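Local structure of endo-1,3-beta-glucanase, family GH16 (Zobellia galactanivorans, 5FUI) at residues Glu14-Tyr18 against Gly33-Gly37; Gly56-Ile60 against Thr104-Ser108; Val64-Asp69 against Val89-Trp95; Arg72-Glu78 against Gln113-Ile119; Trp95-Thr100 against Gly122-Trp127. The protein probably binds laminarin as the C-terminal family 6 carbohydrate-binding module of a marine bacterial laminarinase, attaching the hydrolase to its polysaccharide. One frame throughout, in Å; residues are numbered along the deposited sequence. Where two conformers were deposited one is given.

Interaction 1 (Glu14-Tyr18 against Gly33-Gly37); sequences EAESY and GENVG. With MG (magnesium ion), chain E.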
# COMPACT_ATOMS: atom_id res chain seq x y z
N GLU A 14 -6.74 4.24 4.70
CA GLU A 14 -6.10 5.44 4.17
C GLU A 14 -4.61 5.26 4.39
O GLU A 14 -4.18 4.83 5.46
CB GLU A 14 -6.60 6.77 4.83
CG GLU A 14 -8.07 7.01 4.49
CD GLU A 14 -8.25 7.26 2.92
OE1 GLU A 14 -7.28 7.69 2.19
OE2 GLU A 14 -9.37 7.06 2.43
N ALA A 15 -3.80 5.48 3.36
CA ALA A 15 -2.37 5.11 3.47
C ALA A 15 -1.66 5.95 4.56
O ALA A 15 -0.60 5.55 5.07
CB ALA A 15 -1.66 5.28 2.10
N GLU A 16 -2.18 7.19 4.80
CA GLU A 16 -1.57 8.11 5.78
C GLU A 16 -1.89 7.66 7.23
O GLU A 16 -1.46 8.30 8.15
CB GLU A 16 -1.98 9.55 5.47
CG GLU A 16 -3.42 9.90 5.82
CD GLU A 16 -4.41 9.63 4.69
OE1 GLU A 16 -4.13 8.82 3.75
OE2 GLU A 16 -5.49 10.27 4.66
N SER A 17 -2.69 6.60 7.40
CA SER A 17 -3.16 6.13 8.72
C SER A 17 -2.22 5.16 9.38
O SER A 17 -2.57 4.52 10.38
CB SER A 17 -4.58 5.55 8.60
OG SER A 17 -4.54 4.24 8.03
N TYR A 18 -1.00 5.04 8.85
CA TYR A 18 -0.06 4.06 9.42
C TYR A 18 0.28 4.34 10.91
O TYR A 18 0.21 5.53 11.33
CB TYR A 18 1.28 4.06 8.66
CG TYR A 18 1.90 5.41 8.40
CD1 TYR A 18 2.61 6.12 9.42
CD2 TYR A 18 1.84 5.96 7.14
CE1 TYR A 18 3.19 7.38 9.15
CE2 TYR A 18 2.41 7.16 6.85
CZ TYR A 18 3.11 7.86 7.85
OH TYR A 18 3.64 9.09 7.55
N GLY A 33 -8.09 14.46 1.38
CA GLY A 33 -7.27 13.91 2.45
C GLY A 33 -5.76 14.09 2.15
O GLY A 33 -5.31 15.08 1.58
N GLU A 34 -5.03 13.06 2.53
CA GLU A 34 -3.56 13.05 2.41
C GLU A 34 -3.15 11.84 1.58
O GLU A 34 -3.91 10.85 1.47
CB GLU A 34 -2.79 13.09 3.82
CG GLU A 34 -3.00 14.38 4.55
CD GLU A 34 -2.49 14.22 5.98
OE1 GLU A 34 -3.09 13.41 6.76
OE2 GLU A 34 -1.46 14.83 6.29
N ASN A 35 -1.94 11.90 1.07
CA ASN A 35 -1.24 10.72 0.58
C ASN A 35 0.10 10.66 1.19
O ASN A 35 0.59 11.61 1.74
CB ASN A 35 -1.16 10.70 -0.97
CG ASN A 35 -0.34 11.82 -1.57
OD1 ASN A 35 -0.86 12.86 -1.93
ND2 ASN A 35 0.94 11.62 -1.72
N VAL A 36 0.68 9.48 1.15
CA VAL A 36 2.13 9.27 1.53
C VAL A 36 2.95 9.60 0.30
O VAL A 36 2.69 9.07 -0.84
CB VAL A 36 2.36 7.82 2.02
CG1 VAL A 36 3.75 7.68 2.56
CG2 VAL A 36 1.39 7.57 3.15
N GLY A 37 3.97 10.46 0.50
CA GLY A 37 4.92 10.79 -0.53
C GLY A 37 6.37 10.76 0.01
O GLY A 37 6.59 10.35 1.16
MG MG E . -5.17 8.98 1.60
O HOH W 1 -5.75 12.61 6.24
O HOH W 2 -6.97 10.32 2.26
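This is a metal-bridged contact at one edge of the CBM6 beta-sandwich, where the loop following strand 10-14 meets strand 34-37 of a small two-stranded sheet. Metal coordination is the main polar link, since no direct hydrogen bond spans the segments. Magnesium takes Glu14 OE1 at 2.5 Å, Glu16 OE1 at 2.4 Å and the backbone Glu34 O at 2.3 Å; water 2 and two oxygens of Asn126 complete six ligands. The shared ion explains why Glu16 OE1 and Glu34 O can lie 3.1 Å apart although both are acceptors. A structural metal site of this kind is familiar in beta-sandwich carbohydrate-binding modules. Ser17 tightens the loop, its OG and N both donating to Glu14 O (2.7 and 3.0 Å). Away from the ion, Val36 CG2 packs 4.0 Å from Ala15 CB and 3.9 Å from Tyr18 CE2, at the edge of that ring. Between the carboxylates of Glu16 and Glu34, water 1 donates to Glu16 OE2 and to Glu34 OE1, 2.8 Å from each.

Interaction 2 (Gly56-Ile60 against Thr104-Ser108); sequences GNYLI and TVNVS
Four backbone hydrogen bonds join strand 56-60 to the antiparallel strand 104-107. Tyr58 N donates to Val105 O (2.8 Å) and Val105 N to Tyr58 O (2.9 Å); Gly56 N reaches Val107 O at 3.0 Å and Val107 N reaches Gly56 O at 2.9 Å. Asn57-Asn106 and Leu59-Thr104 are non-hydrogen-bonded pairs, CA atoms 4.2 and 4.6 Å apart. Thr104 CA adds a CA-H...O contact to Tyr58 O at 3.2 Å. The strand axes approach to 4.5 Å at 139°. Backbones are extended; Gly56, at phi 155° and psi -166°, has a conformation that calls for glycine. Asn57, Leu59, Thr104 and Asn106 occupy one face, with Leu59 CD1 3.6 Å from Thr104 OG1. Tyr58, Val105 and Val107 take the other: Tyr58 (chi1 m) sets CE1 4.0 Å from Val107 CB, and beside them Ile60 CD1 (m, t) lies 4.0 Å from Val105 CG1. A mostly polar face and an apolar one suit an edge pairing of the four-stranded CBM6 sandwich sheet.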
# COMPACT_ATOMS: atom_id res chain seq x y z
N GLY A 56 -9.33 -17.20 2.31
CA GLY A 56 -9.64 -17.31 0.92
C GLY A 56 -8.91 -16.20 0.16
O GLY A 56 -7.95 -15.56 0.69
N ASN A 57 -9.32 -16.00 -1.07
CA ASN A 57 -8.66 -15.05 -1.94
C ASN A 57 -9.23 -13.67 -1.79
O ASN A 57 -10.43 -13.48 -1.74
CB ASN A 57 -8.61 -15.55 -3.38
CG ASN A 57 -7.81 -16.84 -3.48
OD1 ASN A 57 -6.66 -16.97 -2.98
ND2 ASN A 57 -8.45 -17.82 -4.06
N TYR A 58 -8.35 -12.71 -1.66
CA TYR A 58 -8.74 -11.31 -1.56
C TYR A 58 -8.14 -10.50 -2.72
O TYR A 58 -6.99 -10.79 -3.18
CB TYR A 58 -8.16 -10.68 -0.29
CG TYR A 58 -8.82 -11.15 0.96
CD1 TYR A 58 -8.53 -12.38 1.53
CD2 TYR A 58 -9.82 -10.37 1.57
CE1 TYR A 58 -9.13 -12.83 2.67
CE2 TYR A 58 -10.48 -10.76 2.74
CZ TYR A 58 -10.14 -12.03 3.30
OH TYR A 58 -10.82 -12.42 4.44
N LEU A 59 -8.90 -9.48 -3.12
CA LEU A 59 -8.32 -8.45 -4.03
C LEU A 59 -7.82 -7.33 -3.13
O LEU A 59 -8.60 -6.77 -2.30
CB LEU A 59 -9.43 -7.92 -5.00
CG LEU A 59 -8.90 -6.86 -5.99
CD1 LEU A 59 -7.95 -7.53 -6.98
CD2 LEU A 59 -10.18 -6.26 -6.69
N ILE A 60 -6.54 -6.96 -3.33
CA ILE A 60 -6.01 -5.82 -2.58
C ILE A 60 -5.57 -4.78 -3.64
O ILE A 60 -4.75 -5.04 -4.52
CB ILE A 60 -4.84 -6.14 -1.65
CG1 ILE A 60 -5.19 -7.40 -0.74
CG2 ILE A 60 -4.53 -4.87 -0.85
CD1 ILE A 60 -4.08 -7.66 0.30
N THR A 104 -4.00 -10.22 -6.20
CA THR A 104 -4.99 -11.19 -5.70
C THR A 104 -4.26 -12.25 -4.93
O THR A 104 -3.39 -12.95 -5.53
CB THR A 104 -5.83 -11.79 -6.85
OG1 THR A 104 -6.54 -10.75 -7.53
CG2 THR A 104 -6.88 -12.74 -6.36
N VAL A 105 -4.53 -12.32 -3.62
CA VAL A 105 -3.71 -13.18 -2.80
C VAL A 105 -4.58 -13.95 -1.78
O VAL A 105 -5.65 -13.54 -1.43
CB VAL A 105 -2.53 -12.33 -2.25
CG1 VAL A 105 -3.00 -11.11 -1.43
CG2 VAL A 105 -1.45 -13.14 -1.59
N ASN A 106 -4.08 -15.07 -1.29
CA ASN A 106 -4.81 -15.92 -0.39
C ASN A 106 -4.34 -15.72 1.03
O ASN A 106 -3.17 -15.77 1.28
CB ASN A 106 -4.55 -17.36 -0.84
CG ASN A 106 -5.44 -18.36 -0.16
OD1 ASN A 106 -6.38 -18.86 -0.76
ND2 ASN A 106 -5.11 -18.72 1.08
N VAL A 107 -5.29 -15.45 1.92
CA VAL A 107 -4.98 -15.14 3.31
C VAL A 107 -5.87 -16.00 4.18
O VAL A 107 -7.05 -16.08 3.89
CB VAL A 107 -5.27 -13.63 3.58
CG1 VAL A 107 -4.89 -13.30 5.00
CG2 VAL A 107 -4.39 -12.81 2.64
N SER A 108 -5.33 -16.62 5.24
CA SER A 108 -6.25 -17.31 6.18
C SER A 108 -6.84 -16.29 7.17
O SER A 108 -6.20 -15.24 7.56
CB SER A 108 -5.56 -18.46 6.92
OG SER A 108 -4.50 -17.93 7.67

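Interaction 3 (Val64-Asp69 against Val89-Trp95); sequences VASAVD and VPNTGGW
Trp95 lays one face of its indole over Ala67: Ala67 CB is 3.6 Å from the centroid of the five-membered ring and 22° off its normal, a CH-pi contact, with CE2 of Trp95 the nearest ring atom to that methyl at 3.4 Å. The m chi1 rotamer, with chi2 at 114°, brings the ring back across 64-69, and Val68 CG2 stands 4.3 Å from Trp95 CH2. Residues 64-66 are extended, continuing the strand; Ala67 (phi -89°, psi 2°) then turns the chain. Closest CA pairs are Val64-Val89 at 6.7 Å, Ser66-Asn91 at 5.1 Å and Ala67-Gly94 at 4.3 Å. The loop 89-95 wraps around Ser66 O, which receives a weak bond from Thr92 N at 2.9 Å. Positive phi at Gly93 (76°) lets the loop turn, and Gly93 N closes an Asx turn on Asn91 OD1 at 2.8 Å. Asn91 ND2 donates to Asp69 OD1 at 3.1 Å. An ST turn, Val68 N to Ser66 OG at 3.0 Å, shapes the facing loop; Ser66 OG also bonds Gly122 O. Toward the sandwich interior, Val64 CG2 meets Val89 CG1 at 3.8 Å. Water 4 donates to Val68 O (3.0 Å) and Val89 O (2.8 Å). Trp95 thus packs on Ala67 by CH-pi contact while turns and a water bridge link the two segments; its contact with a bound 2-aminomethyl-pyridine implies an aromatic surface consistent with a CBM6 loop-end sugar site.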
# COMPACT_ATOMS: atom_id res chain seq x y z
N VAL A 64 -2.24 4.62 -6.33
CA VAL A 64 -0.79 5.03 -6.42
C VAL A 64 -0.55 6.05 -7.53
O VAL A 64 -1.35 6.17 -8.46
CB VAL A 64 0.14 3.80 -6.64
CG1 VAL A 64 0.09 2.90 -5.38
CG2 VAL A 64 -0.21 3.00 -7.90
N ALA A 65 0.57 6.78 -7.46
CA ALA A 65 0.98 7.68 -8.52
C ALA A 65 2.48 7.69 -8.62
O ALA A 65 3.19 7.46 -7.59
CB ALA A 65 0.53 9.10 -8.12
N SER A 66 2.99 8.08 -9.83
CA SER A 66 4.45 8.29 -9.91
C SER A 66 4.71 9.09 -11.17
O SER A 66 4.09 8.84 -12.22
CB SER A 66 5.24 6.97 -10.01
OG SER A 66 6.62 7.31 -10.09
N ALA A 67 5.65 10.04 -11.04
CA ALA A 67 6.15 10.72 -12.24
C ALA A 67 7.34 10.02 -12.91
O ALA A 67 7.85 10.57 -13.96
CB ALA A 67 6.47 12.18 -11.93
N VAL A 68 7.77 8.86 -12.37
CA VAL A 68 8.98 8.22 -12.84
C VAL A 68 8.67 6.74 -13.07
O VAL A 68 7.58 6.24 -12.79
CB VAL A 68 10.19 8.43 -11.90
CG1 VAL A 68 10.49 9.93 -11.82
CG2 VAL A 68 9.96 7.77 -10.54
N ASP A 69 9.67 6.03 -13.58
CA ASP A 69 9.57 4.58 -13.76
C ASP A 69 10.17 3.86 -12.55
O ASP A 69 11.14 4.35 -11.90
CB ASP A 69 10.39 4.17 -14.99
CG ASP A 69 9.89 4.82 -16.25
OD1 ASP A 69 8.68 4.93 -16.44
OD2 ASP A 69 10.74 5.19 -17.08
N VAL A 89 4.59 0.24 -9.57
CA VAL A 89 3.77 1.46 -9.70
C VAL A 89 4.04 1.98 -11.13
O VAL A 89 5.18 2.31 -11.50
CB VAL A 89 4.21 2.54 -8.66
CG1 VAL A 89 3.39 3.79 -8.89
CG2 VAL A 89 3.99 2.01 -7.23
N PRO A 90 2.96 2.12 -11.96
CA PRO A 90 3.13 2.69 -13.28
C PRO A 90 3.66 4.10 -13.21
O PRO A 90 3.40 4.83 -12.25
CB PRO A 90 1.68 2.69 -13.87
CG PRO A 90 1.04 1.51 -13.09
CD PRO A 90 1.57 1.68 -11.70
N ASN A 91 4.34 4.49 -14.27
CA ASN A 91 4.65 5.92 -14.47
C ASN A 91 3.37 6.61 -14.99
O ASN A 91 2.95 6.46 -16.17
CB ASN A 91 5.79 6.10 -15.44
CG ASN A 91 6.19 7.55 -15.56
OD1 ASN A 91 5.42 8.46 -15.27
ND2 ASN A 91 7.48 7.78 -16.01
N THR A 92 2.62 7.20 -14.08
CA THR A 92 1.34 7.83 -14.42
C THR A 92 1.56 9.26 -14.88
O THR A 92 0.59 9.95 -15.22
CB THR A 92 0.43 7.88 -13.17
OG1 THR A 92 1.09 8.69 -12.17
CG2 THR A 92 0.17 6.44 -12.60
N GLY A 93 2.88 9.64 -14.97
CA GLY A 93 3.25 10.98 -15.50
C GLY A 93 3.02 12.15 -14.57
O GLY A 93 3.10 13.30 -15.04
N GLY A 94 2.74 11.95 -13.30
CA GLY A 94 2.63 13.11 -12.41
C GLY A 94 2.48 12.57 -11.01
O GLY A 94 2.01 11.41 -10.79
N TRP A 95 2.89 13.39 -10.04
CA TRP A 95 2.86 13.02 -8.62
C TRP A 95 1.46 12.91 -8.05
O TRP A 95 1.24 12.31 -6.99
CB TRP A 95 3.74 13.98 -7.84
CG TRP A 95 5.18 13.87 -8.27
CD1 TRP A 95 5.95 14.81 -8.92
CD2 TRP A 95 6.01 12.68 -8.12
NE1 TRP A 95 7.22 14.27 -9.18
CE2 TRP A 95 7.30 12.98 -8.73
CE3 TRP A 95 5.82 11.41 -7.52
CZ2 TRP A 95 8.36 12.06 -8.70
CZ3 TRP A 95 6.85 10.49 -7.55
CH2 TRP A 95 8.12 10.82 -8.11
O HOH W 3 9.29 10.33 -16.26
O HOH W 4 7.05 4.24 -10.60

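Interaction 4 (Arg72-Glu78 against Gln113-Ile119); sequences RFSSDLE and QFGLYSI. With APY (2-aminomethyl-pyridine), chain C.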
# COMPACT_ATOMS: atom_id res chain seq x y z
N ARG A 72 8.35 0.43 -6.69
CA ARG A 72 8.03 -0.99 -6.46
C ARG A 72 7.94 -1.17 -4.98
O ARG A 72 8.76 -0.62 -4.22
CB ARG A 72 9.15 -1.89 -7.05
CG ARG A 72 8.71 -3.34 -7.05
CD ARG A 72 9.94 -4.17 -7.55
NE ARG A 72 9.49 -5.56 -7.65
CZ ARG A 72 9.09 -6.15 -8.74
NH1 ARG A 72 9.14 -5.53 -9.91
NH2 ARG A 72 8.68 -7.40 -8.68
N PHE A 73 6.95 -1.93 -4.54
CA PHE A 73 6.84 -2.20 -3.10
C PHE A 73 6.30 -3.59 -2.86
O PHE A 73 5.72 -4.22 -3.76
CB PHE A 73 5.99 -1.13 -2.36
CG PHE A 73 4.56 -1.03 -2.84
CD1 PHE A 73 4.23 -0.09 -3.90
CD2 PHE A 73 3.55 -1.78 -2.21
CE1 PHE A 73 2.90 0.02 -4.24
CE2 PHE A 73 2.23 -1.65 -2.60
CZ PHE A 73 1.88 -0.72 -3.58
N SER A 74 6.58 -4.10 -1.65
CA SER A 74 6.03 -5.43 -1.23
C SER A 74 5.01 -5.22 -0.14
O SER A 74 5.05 -4.22 0.59
CB SER A 74 7.15 -6.36 -0.70
OG SER A 74 7.76 -5.74 0.47
N SER A 75 4.05 -6.13 -0.10
CA SER A 75 3.06 -6.15 1.00
C SER A 75 3.25 -7.47 1.80
O SER A 75 3.62 -8.51 1.24
CB SER A 75 1.62 -6.05 0.52
OG SER A 75 1.40 -7.05 -0.44
N ASP A 76 3.03 -7.36 3.13
CA ASP A 76 3.23 -8.53 3.99
C ASP A 76 2.38 -8.46 5.23
O ASP A 76 1.85 -7.38 5.56
CB ASP A 76 4.72 -8.62 4.40
CG ASP A 76 5.10 -7.61 5.42
OD1 ASP A 76 4.86 -7.82 6.60
OD2 ASP A 76 5.60 -6.50 5.06
N LEU A 77 2.21 -9.62 5.88
CA LEU A 77 1.54 -9.67 7.18
C LEU A 77 2.55 -10.09 8.26
O LEU A 77 3.46 -10.95 8.02
CB LEU A 77 0.43 -10.74 7.11
CG LEU A 77 -0.61 -10.53 6.02
CD1 LEU A 77 -1.58 -11.71 6.04
CD2 LEU A 77 -1.25 -9.12 6.07
N GLU A 78 2.40 -9.43 9.43
CA GLU A 78 3.21 -9.79 10.63
C GLU A 78 4.69 -9.69 10.39
O GLU A 78 5.46 -10.67 10.64
CB GLU A 78 2.83 -11.23 11.11
CG GLU A 78 1.36 -11.29 11.53
CD GLU A 78 1.16 -10.38 12.78
OE1 GLU A 78 1.86 -10.52 13.81
OE2 GLU A 78 0.34 -9.45 12.80
N GLN A 113 -0.94 -7.34 11.43
CA GLN A 113 -0.21 -6.12 11.11
C GLN A 113 0.11 -6.20 9.61
O GLN A 113 0.79 -7.14 9.16
CB GLN A 113 1.07 -6.01 11.97
CG GLN A 113 1.96 -4.82 11.70
CD GLN A 113 3.12 -4.74 12.71
OE1 GLN A 113 2.93 -4.26 13.83
NE2 GLN A 113 4.34 -5.21 12.31
N PHE A 114 -0.34 -5.19 8.86
CA PHE A 114 -0.15 -5.14 7.39
C PHE A 114 0.98 -4.19 7.04
O PHE A 114 0.96 -3.04 7.52
CB PHE A 114 -1.49 -4.72 6.80
CG PHE A 114 -1.53 -4.61 5.28
CD1 PHE A 114 -1.68 -5.73 4.46
CD2 PHE A 114 -1.50 -3.36 4.71
CE1 PHE A 114 -1.71 -5.57 3.08
CE2 PHE A 114 -1.56 -3.21 3.34
CZ PHE A 114 -1.64 -4.31 2.53
N GLY A 115 2.00 -4.63 6.28
CA GLY A 115 3.15 -3.81 6.02
C GLY A 115 3.35 -3.57 4.52
O GLY A 115 3.14 -4.49 3.72
N LEU A 116 3.76 -2.35 4.17
CA LEU A 116 4.18 -2.01 2.79
C LEU A 116 5.63 -1.57 2.83
O LEU A 116 5.96 -0.73 3.68
CB LEU A 116 3.31 -0.82 2.21
CG LEU A 116 1.83 -1.20 2.15
CD1 LEU A 116 1.08 -0.01 1.53
CD2 LEU A 116 1.66 -2.47 1.35
N TYR A 117 6.46 -2.18 2.00
CA TYR A 117 7.87 -1.89 2.09
C TYR A 117 8.35 -1.46 0.72
O TYR A 117 8.20 -2.21 -0.27
CB TYR A 117 8.59 -3.21 2.51
CG TYR A 117 9.89 -3.00 3.27
CD1 TYR A 117 10.97 -2.38 2.67
CD2 TYR A 117 10.00 -3.38 4.64
CE1 TYR A 117 12.18 -2.17 3.36
CE2 TYR A 117 11.17 -3.20 5.34
CZ TYR A 117 12.27 -2.65 4.70
OH TYR A 117 13.41 -2.45 5.47
N SER A 118 8.96 -0.29 0.63
CA SER A 118 9.45 0.21 -0.64
C SER A 118 10.76 -0.46 -1.05
O SER A 118 11.81 -0.31 -0.40
CB SER A 118 9.69 1.70 -0.50
OG SER A 118 10.15 2.23 -1.76
N ILE A 119 10.66 -1.21 -2.13
CA ILE A 119 11.85 -1.79 -2.77
C ILE A 119 12.55 -0.76 -3.62
O ILE A 119 13.81 -0.65 -3.57
CB ILE A 119 11.41 -2.97 -3.67
CG1 ILE A 119 10.83 -4.08 -2.75
CG2 ILE A 119 12.60 -3.48 -4.53
CD1 ILE A 119 10.07 -5.14 -3.57
N APY C . 6.58 -5.16 7.15
CM APY C . 6.70 -3.79 6.70
C2 APY C . 7.58 -3.44 7.88
C3 APY C . 8.94 -3.42 7.71
C4 APY C . 9.81 -3.18 8.80
C5 APY C . 9.26 -3.06 10.09
C6 APY C . 7.88 -3.09 10.26
N1 APY C . 7.08 -3.33 9.17
O HOH W 5 3.56 -6.40 8.52
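Gln113 opens this part of strand 110-118, antiparallel to strand 72-77 in the five-stranded CBM6 sandwich sheet; its N donates to Glu78 OE2 and its O accepts from Glu78 N, both at 2.8 Å. Phe114 turns inward, CD1 lying 3.8 Å from Leu77 CD2. Gly115 N donates to Asp76 O (2.8 Å) and Asp76 N to Gly115 O (2.9 Å); a CB here would clash with Asp76 OD2 and the ligand amine. Leu116, on the interior face with Phe73 and Ser75, puts CD2 3.7 Å from Ser75 CB. Tyr117 O accepts from Ser74 N (2.8 Å) and Tyr117 N donates to Ser74 O (2.9 Å); its CD2 is 3.2 Å from C3 of 2-aminomethyl-pyridine on the outer face, consistent with the sheet-face binding site of CBM6 modules, and Trp44 completes the pocket. Ser118 faces Phe73 in a non-hydrogen-bonded pair, CA atoms 4.3 Å apart. Ile119 N reaches Arg72 O at 2.9 Å. The axes run at 157°, 4.5 Å apart. The ligand's amine N donates to Asp76 OD2 at 2.7 Å.

Interaction 5 (Trp95-Thr100 against Gly122-Trp127); sequences WQNWTT and GWNINW. With MG (magnesium ion), chain E.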
# COMPACT_ATOMS: atom_id res chain seq x y z
N TRP A 95 2.89 13.39 -10.04
CA TRP A 95 2.86 13.02 -8.62
C TRP A 95 1.46 12.91 -8.05
O TRP A 95 1.24 12.31 -6.99
CB TRP A 95 3.74 13.98 -7.84
CG TRP A 95 5.18 13.87 -8.27
CD1 TRP A 95 5.95 14.81 -8.92
CD2 TRP A 95 6.01 12.68 -8.12
NE1 TRP A 95 7.22 14.27 -9.18
CE2 TRP A 95 7.30 12.98 -8.73
CE3 TRP A 95 5.82 11.41 -7.52
CZ2 TRP A 95 8.36 12.06 -8.70
CZ3 TRP A 95 6.85 10.49 -7.55
CH2 TRP A 95 8.12 10.82 -8.11
N GLN A 96 0.49 13.52 -8.73
CA GLN A 96 -0.92 13.43 -8.37
C GLN A 96 -1.75 12.94 -9.52
O GLN A 96 -2.87 13.28 -9.65
CB GLN A 96 -1.48 14.77 -7.77
CG GLN A 96 -0.73 15.30 -6.55
CD GLN A 96 -1.03 14.55 -5.27
OE1 GLN A 96 -0.13 14.44 -4.41
NE2 GLN A 96 -2.22 14.12 -5.09
N ASN A 97 -1.13 12.13 -10.36
CA ASN A 97 -1.86 11.40 -11.40
C ASN A 97 -2.10 9.99 -10.85
O ASN A 97 -1.17 9.22 -10.81
CB ASN A 97 -1.08 11.32 -12.72
CG ASN A 97 -1.00 12.64 -13.44
OD1 ASN A 97 -0.38 12.70 -14.49
ND2 ASN A 97 -1.60 13.61 -12.95
N TRP A 98 -3.30 9.70 -10.39
CA TRP A 98 -3.50 8.45 -9.62
C TRP A 98 -4.04 7.36 -10.47
O TRP A 98 -4.78 7.60 -11.45
CB TRP A 98 -4.52 8.76 -8.49
CG TRP A 98 -3.94 9.76 -7.55
CD1 TRP A 98 -4.14 11.16 -7.56
CD2 TRP A 98 -3.00 9.45 -6.50
NE1 TRP A 98 -3.34 11.73 -6.57
CE2 TRP A 98 -2.62 10.75 -5.91
CE3 TRP A 98 -2.46 8.28 -5.98
CZ2 TRP A 98 -1.70 10.84 -4.85
CZ3 TRP A 98 -1.47 8.41 -4.96
CH2 TRP A 98 -1.14 9.65 -4.37
N THR A 99 -3.69 6.11 -10.09
CA THR A 99 -4.19 4.92 -10.75
C THR A 99 -4.30 3.80 -9.71
O THR A 99 -3.68 3.91 -8.63
CB THR A 99 -3.24 4.52 -11.95
OG1 THR A 99 -4.00 3.61 -12.77
CG2 THR A 99 -1.94 3.85 -11.42
N THR A 100 -5.08 2.78 -10.00
CA THR A 100 -5.23 1.69 -9.04
C THR A 100 -4.65 0.39 -9.55
O THR A 100 -5.04 -0.12 -10.62
CB THR A 100 -6.73 1.47 -8.74
OG1 THR A 100 -7.30 2.72 -8.26
CG2 THR A 100 -6.91 0.45 -7.60
N GLY A 122 10.18 6.55 -5.18
CA GLY A 122 9.69 7.42 -6.26
C GLY A 122 8.23 7.20 -6.63
O GLY A 122 7.86 7.47 -7.73
N TRP A 123 7.44 6.75 -5.68
CA TRP A 123 6.00 6.51 -5.86
C TRP A 123 5.26 7.06 -4.67
O TRP A 123 5.85 7.29 -3.57
CB TRP A 123 5.69 4.99 -6.07
CG TRP A 123 6.23 4.12 -4.93
CD1 TRP A 123 7.54 3.72 -4.77
CD2 TRP A 123 5.48 3.60 -3.78
NE1 TRP A 123 7.67 2.91 -3.63
CE2 TRP A 123 6.43 2.87 -2.98
CE3 TRP A 123 4.14 3.68 -3.34
CZ2 TRP A 123 6.06 2.24 -1.80
CZ3 TRP A 123 3.79 2.98 -2.16
CH2 TRP A 123 4.75 2.29 -1.42
N ASN A 124 3.97 7.39 -4.93
CA ASN A 124 3.06 7.92 -3.86
C ASN A 124 1.93 6.94 -3.64
O ASN A 124 1.57 6.17 -4.62
CB ASN A 124 2.45 9.24 -4.27
CG ASN A 124 3.45 10.40 -4.36
OD1 ASN A 124 3.14 11.41 -5.07
ND2 ASN A 124 4.58 10.30 -3.75
N ILE A 125 1.29 6.94 -2.47
CA ILE A 125 0.10 6.12 -2.29
C ILE A 125 -0.95 6.85 -1.44
O ILE A 125 -0.62 7.46 -0.42
CB ILE A 125 0.50 4.73 -1.68
CG1 ILE A 125 -0.76 3.92 -1.45
CG2 ILE A 125 1.32 4.93 -0.33
CD1 ILE A 125 -0.47 2.43 -1.23
N ASN A 126 -2.19 6.74 -1.89
CA ASN A 126 -3.32 7.43 -1.29
C ASN A 126 -4.07 6.49 -0.29
O ASN A 126 -4.33 6.87 0.89
CB ASN A 126 -4.29 7.94 -2.40
CG ASN A 126 -5.51 8.68 -1.88
OD1 ASN A 126 -5.60 9.02 -0.72
ND2 ASN A 126 -6.47 8.95 -2.79
N TRP A 127 -4.36 5.26 -0.74
CA TRP A 127 -5.09 4.32 0.10
C TRP A 127 -4.86 2.91 -0.45
O TRP A 127 -4.33 2.70 -1.52
CB TRP A 127 -6.64 4.64 0.18
CG TRP A 127 -7.34 4.94 -1.09
CD1 TRP A 127 -7.83 6.19 -1.50
CD2 TRP A 127 -7.69 3.99 -2.15
NE1 TRP A 127 -8.45 6.06 -2.76
CE2 TRP A 127 -8.42 4.76 -3.18
CE3 TRP A 127 -7.52 2.58 -2.34
CZ2 TRP A 127 -8.97 4.17 -4.30
CZ3 TRP A 127 -8.04 2.03 -3.54
CH2 TRP A 127 -8.71 2.80 -4.49
MG MG E . -5.17 8.98 1.60
O HOH W 2 -6.97 10.32 2.26
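This contact spans two sites of the CBM6 sandwich: at its Trp95/Gly122 end the loop-end pocket that takes up one 2-aminomethyl-pyridine, and at Asn126 the magnesium site. The segments are not hydrogen-bonded neighbours; strand 56-66 runs between them in the sheet, and the axes of 97-100 and 124-127 stay 8.6 Å apart at 62°. Large side chains therefore span the gap. Trp95 turns its ring edge to the loop, CZ3 3.2 Å from Gly122 O, and CE3 is 3.6 Å from Asn124 OD1. Gly122 adopts phi 89° and psi 28°, where a CB would jam against the preceding carbonyl. Trp98 reaches farther along the strand: CH2 is 3.6 Å from Asn124 CB, while Asn126 CB sits over its six-membered ring, 4.1 Å from the centroid and 22° off the normal. Asn126 chelates magnesium through O and OD1, both at 2.4 Å, and its ND2 bonds Glu31; Glu14, Glu16 and Glu34 complete the protein ligands. Thr100 OG1, bonded to Arg63, lies 4.0 Å from Trp127 CH2. With no hydrogen bond between the segments, the contact relies on indole packing and CH-pi contact, which place aromatic surface directly against a metal-chelating asparagine.

Interactions 2 and 4 are regular antiparallel ladders, one in each main sheet, and their apolar faces meet across the sandwich: Val107 CG1 lies 3.8 Å from Leu77 CD1. Interaction 4 is the more buried, its centre about 7 Å from the chain centre; interactions 2 and 3 are peripheral at about 15 Å, and the partly buried 1 and 5 lie at about 10 Å. Interactions 3 and 5 share Trp95 at the loop end, from which interaction 5 extends along the sheet to the magnesium and meets interaction 1. Turns and waters dominate interaction 3, indole packing interaction 5, metal coordination interaction 1. Ligand contacts occur both on the sheet face and at the loop end, consistent with multivalent binding.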